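Local coordinates for protein glycerol dehydrogenase (Schizosaccharomyces pombe, PDB 1TA9) that oxidises glycerol to dihydroxyacetone with NAD(+), using a bound zinc ion, as an iron-containing-type alcohol dehydrogenase that takes part in glycerol assimilation, at residues S180-T185 / L300-G305; T185-V190 / G305-G310. All coordinates share one frame; numbering follows the deposited sequence.

Interaction 1. Residues S180-T185 / L300-G305; sequences SSDAAT and LMSGLG. With K (potassium ion), chain J.
The carboxylate of Asp-182 is the flat group that carries this contact: the side chain of Phe-306 lies over one of its faces, while its oxygen OD2 is held by a hydroxyl and a metal ion. Ser-302 OG donates to the anti lone pair of OD2 across a short 2.5 Å, and potassium binds the same oxygen at 2.7 Å. With OD1 of Asp-182 4.1 Å from K, the carboxylate is a one-oxygen ligand. Serine suits position 302 because its OG, anti to the backbone N (chi1 -170°), reaches out from the helix without a bulky arm. Asp-182 brings CG between its own N and carbonyl carbon (chi1 51°), and its CB passes 3.7 Å from Gly-303 N. An aspartate probably stays ionised beside this cation, whose shell also includes Asp-232, Ser-235 and Thr-236; an alanine here would probably loosen potassium binding and disturb the neighbouring zinc and substrate site by removing both the metal ligand and the acceptor for Ser-302. In the fold of iron-containing alcohol dehydrogenases, 180-185 belongs to the loop after strand 172-176 of the parallel sheet, and 300-305 to helix 289-307 of the helical part, so the contact lies where nucleotide-binding and metal-binding halves meet. Within the loop, Ser-181 OG accepts from Ala-183 N in an ST turn. Thr-185 faces the helix with OG1 only 3.4 Å from Gly-303 CA; a side chain at 303 would collide with that hydroxyl, which explains the glycine. Water 1, 2.7 Å from Thr-185 OG1, also donates a weak hydrogen bond to Gly-303 O. Leu-300 and Leu-304 direct their CB atoms away from the loop, and both pack on Phe-66 of a second subunit.

Interaction 2. Residues T185-V190 / G305-G310; sequences TSSLSV and GFENGG
The backbone of 185-190 runs from a turn into strand 188-192 past the last turn of helix 289-307, approaching most closely at Ser-186 and Glu-307, whose CA atoms are 6.7 Å apart. Glu-307, its CG anti to the backbone N (chi1 -170°) and its chain extended beyond, is long enough to carry a carboxylate from the helix to the loop. Its OE1 accepts from Ser-187 OG at 2.8 Å, although the place of that hydroxyl is less sure, and from Ser-187 N through a weak bond of 3.3 Å. OE2 of Glu-307 accepts a hydrogen bond from water 1 at 2.6 Å and another from Asn-207 ND2. So many partners for a buried carboxylate are consistent with its being ionised. The contact thus pins the entrance of the antiparallel hairpin 188-192/198-203, near the NAD(+) site that probably includes Ser-186 and Leu-188. Apolar packing flanks the charge: Leu-188 CD1 meets Phe-306 CE1 tip to tip at 3.9 Å, at the ring edge, while Ser-186 CB comes obliquely to within 3.6 Å of Phe-306 CZ. Small Ser-186 permits that approach, and its OG is hydrogen-bonded to Ala-183 O.

How the interactions relate
Interactions 1 and 2 follow one another, their centres about 7 Å apart, as the chain from 180 to 190 passes along the end of helix 289-307 and beyond. The order is 180-185, 185-190, 300-305, 305-310, so both partners advance together, and Thr-185 and Gly-305 belong to both contacts. Two things join them directly: Phe-306 CE2 packs 3.7 Å from Asp-182 O, and water 1 connects the Thr-185 hydroxyl with the helix in each. Interaction 1 lies at the potassium and zinc site, interaction 2 beside residues that probably bind NAD(+), so a single helix end braces a loop serving both.

Interaction 1. Residues S180-T185 / L300-G305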
loop_
_atom_site.group_PDB
_atom_site.type_symbol
_atom_site.label_atom_id
_atom_site.label_comp_id
_atom_site.label_asym_id
_atom_site.label_seq_id
_atom_site.Cartn_x
_atom_site.Cartn_y
_atom_site.Cartn_z
ATOM N N SER B 180 24.484 21.496 22.337
ATOM C CA SER B 180 23.226 22.153 22.686
ATOM C C SER B 180 22.597 23.113 21.679
ATOM O O SER B 180 21.496 23.608 21.910
ATOM C CB SER B 180 23.388 22.873 24.027
ATOM O OG SER B 180 24.420 23.839 23.958
ATOM N N SER B 181 23.287 23.384 20.576
ATOM C CA SER B 181 22.766 24.273 19.539
ATOM C C SER B 181 23.564 24.012 18.268
ATOM O O SER B 181 24.571 23.305 18.301
ATOM C CB SER B 181 22.922 25.743 19.945
ATOM O OG SER B 181 24.228 26.221 19.649
ATOM N N ASP B 182 23.120 24.575 17.150
ATOM C CA ASP B 182 23.828 24.385 15.886
ATOM C C ASP B 182 24.616 25.632 15.487
ATOM O O ASP B 182 24.868 25.869 14.306
ATOM C CB ASP B 182 22.846 24.011 14.763
ATOM C CG ASP B 182 21.664 24.961 14.673
ATOM O OD1 ASP B 182 21.819 26.136 15.060
ATOM O OD2 ASP B 182 20.580 24.540 14.201
ATOM N N ALA B 183 25.024 26.419 16.477
ATOM C CA ALA B 183 25.772 27.644 16.206
ATOM C C ALA B 183 27.213 27.402 15.754
ATOM O O ALA B 183 27.781 28.208 15.017
ATOM C CB ALA B 183 25.768 28.534 17.443
ATOM N N ALA B 184 27.795 26.290 16.188
ATOM C CA ALA B 184 29.182 25.964 15.870
ATOM C C ALA B 184 29.638 26.185 14.424
ATOM O O ALA B 184 30.612 26.890 14.173
ATOM C CB ALA B 184 29.475 24.519 16.293
ATOM N N THR B 185 28.931 25.596 13.471
ATOM C CA THR B 185 29.323 25.698 12.067
ATOM C C THR B 185 28.936 26.966 11.324
ATOM O O THR B 185 29.418 27.189 10.214
ATOM C CB THR B 185 28.721 24.547 11.246
ATOM O OG1 THR B 185 27.312 24.770 11.103
ATOM C CG2 THR B 185 28.955 23.207 11.935
ATOM N N LEU B 300 26.583 19.284 12.724
ATOM C CA LEU B 300 26.793 19.398 11.282
ATOM C C LEU B 300 25.513 19.525 10.461
ATOM O O LEU B 300 25.343 20.493 9.712
ATOM C CB LEU B 300 27.601 18.202 10.766
ATOM C CG LEU B 300 27.911 18.160 9.265
ATOM C CD1 LEU B 300 28.817 19.324 8.877
ATOM C CD2 LEU B 300 28.576 16.836 8.929
ATOM N N MET B 301 24.610 18.558 10.597
ATOM C CA MET B 301 23.372 18.582 9.821
ATOM C C MET B 301 22.497 19.796 10.112
ATOM O O MET B 301 22.084 20.516 9.199
ATOM C CB MET B 301 22.576 17.299 10.058
ATOM C CG MET B 301 23.287 16.033 9.605
ATOM S SD MET B 301 22.275 14.593 9.951
ATOM C CE MET B 301 23.396 13.578 10.970
ATOM N N SER B 302 22.202 20.028 11.381
ATOM C CA SER B 302 21.374 21.168 11.724
ATOM C C SER B 302 22.058 22.466 11.286
ATOM O O SER B 302 21.410 23.381 10.776
ATOM C CB SER B 302 21.100 21.180 13.225
ATOM O OG SER B 302 20.111 22.142 13.531
ATOM N N GLY B 303 23.375 22.526 11.464
ATOM C CA GLY B 303 24.130 23.706 11.081
ATOM C C GLY B 303 24.076 24.015 9.597
ATOM O O GLY B 303 23.673 25.107 9.204
ATOM N N LEU B 304 24.479 23.062 8.764
ATOM C CA LEU B 304 24.458 23.272 7.320
ATOM C C LEU B 304 23.026 23.349 6.806
ATOM O O LEU B 304 22.741 24.060 5.841
ATOM C CB LEU B 304 25.180 22.133 6.600
ATOM C CG LEU B 304 26.683 21.983 6.826
ATOM C CD1 LEU B 304 27.175 20.741 6.085
ATOM C CD2 LEU B 304 27.399 23.232 6.333
ATOM N N GLY B 305 22.133 22.609 7.458
ATOM C CA GLY B 305 20.734 22.587 7.065
ATOM C C GLY B 305 20.017 23.908 7.256
ATOM O O GLY B 305 19.171 24.280 6.446
HETATM K K K J . 17.980 25.124 14.102
HETATM O O HOH W 1 26.112 26.464 9.432
HETATM O O HOH W 2 16.540 26.183 12.243
#

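Interaction 2. Residues T185-V190 / G305-G310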
loop_
_atom_site.group_PDB
_atom_site.type_symbol
_atom_site.label_atom_id
_atom_site.label_comp_id
_atom_site.label_asym_id
_atom_site.label_seq_id
_atom_site.Cartn_x
_atom_site.Cartn_y
_atom_site.Cartn_z
ATOM N N THR B 185 28.931 25.596 13.471
ATOM C CA THR B 185 29.323 25.698 12.067
ATOM C C THR B 185 28.936 26.966 11.324
ATOM O O THR B 185 29.418 27.189 10.214
ATOM C CB THR B 185 28.721 24.547 11.246
ATOM O OG1 THR B 185 27.312 24.770 11.103
ATOM C CG2 THR B 185 28.955 23.207 11.935
ATOM N N SER B 186 28.085 27.796 11.916
ATOM C CA SER B 186 27.598 28.983 11.220
ATOM C C SER B 186 28.496 30.206 11.113
ATOM O O SER B 186 29.428 30.404 11.898
ATOM C CB SER B 186 26.257 29.418 11.812
ATOM O OG SER B 186 26.441 30.074 13.050
ATOM N N SER B 187 28.173 31.031 10.124
ATOM C CA SER B 187 28.887 32.269 9.847
ATOM C C SER B 187 28.176 33.397 10.579
ATOM O O SER B 187 28.475 34.571 10.364
ATOM C CB SER B 187 28.857 32.565 8.349
ATOM O OG SER B 187 29.267 31.443 7.595
ATOM N N LEU B 188 27.224 33.035 11.431
ATOM C CA LEU B 188 26.451 34.022 12.175
ATOM C C LEU B 188 26.955 34.227 13.593
ATOM O O LEU B 188 27.731 33.435 14.124
ATOM C CB LEU B 188 24.978 33.611 12.268
ATOM C CG LEU B 188 24.224 33.023 11.075
ATOM C CD1 LEU B 188 22.739 33.015 11.411
ATOM C CD2 LEU B 188 24.473 33.837 9.825
ATOM N N SER B 189 26.476 35.304 14.200
ATOM C CA SER B 189 26.805 35.648 15.573
ATOM C C SER B 189 25.619 36.408 16.135
ATOM O O SER B 189 25.313 37.517 15.693
ATOM C CB SER B 189 28.064 36.512 15.636
ATOM O OG SER B 189 29.223 35.710 15.495
ATOM N N VAL B 190 24.939 35.794 17.097
ATOM C CA VAL B 190 23.780 36.417 17.714
ATOM C C VAL B 190 24.237 37.581 18.576
ATOM O O VAL B 190 25.087 37.421 19.454
ATOM C CB VAL B 190 23.021 35.399 18.560
ATOM N N GLY B 305 22.133 22.609 7.458
ATOM C CA GLY B 305 20.734 22.587 7.065
ATOM C C GLY B 305 20.017 23.908 7.256
ATOM O O GLY B 305 19.171 24.280 6.446
ATOM N N PHE B 306 20.345 24.629 8.323
ATOM C CA PHE B 306 19.694 25.908 8.567
ATOM C C PHE B 306 20.356 27.058 7.802
ATOM O O PHE B 306 19.668 27.885 7.210
ATOM C CB PHE B 306 19.639 26.203 10.080
ATOM C CG PHE B 306 20.709 27.140 10.578
ATOM C CD1 PHE B 306 20.629 28.509 10.335
ATOM C CD2 PHE B 306 21.788 26.653 11.309
ATOM C CE1 PHE B 306 21.608 29.379 10.816
ATOM C CE2 PHE B 306 22.771 27.516 11.794
ATOM C CZ PHE B 306 22.679 28.883 11.545
ATOM N N GLU B 307 21.683 27.104 7.788
ATOM C CA GLU B 307 22.367 28.196 7.103
ATOM C C GLU B 307 22.183 28.167 5.585
ATOM O O GLU B 307 22.099 29.220 4.942
ATOM C CB GLU B 307 23.860 28.205 7.454
ATOM C CG GLU B 307 24.584 29.458 6.967
ATOM C CD GLU B 307 26.004 29.589 7.503
ATOM O OE1 GLU B 307 26.642 30.627 7.228
ATOM O OE2 GLU B 307 26.488 28.667 8.193
ATOM N N ASN B 308 22.116 26.970 5.012
ATOM C CA ASN B 308 21.932 26.843 3.576
ATOM C C ASN B 308 20.468 26.884 3.203
ATOM O O ASN B 308 20.110 26.991 2.027
ATOM C CB ASN B 308 22.608 25.576 3.082
ATOM C CG ASN B 308 24.109 25.729 3.043
ATOM O OD1 ASN B 308 24.635 26.522 2.258
ATOM N ND2 ASN B 308 24.808 25.001 3.906
ATOM N N GLY B 309 19.629 26.802 4.229
ATOM C CA GLY B 309 18.197 26.901 4.045
ATOM C C GLY B 309 17.891 28.262 4.644
ATOM O O GLY B 309 18.173 29.296 4.033
ATOM N N GLY B 310 17.349 28.272 5.859
ATOM C CA GLY B 310 17.062 29.536 6.504
ATOM C C GLY B 310 16.250 29.407 7.774
ATOM O O GLY B 310 15.692 28.347 8.064
HETATM O O HOH W 1 26.112 26.464 9.432
#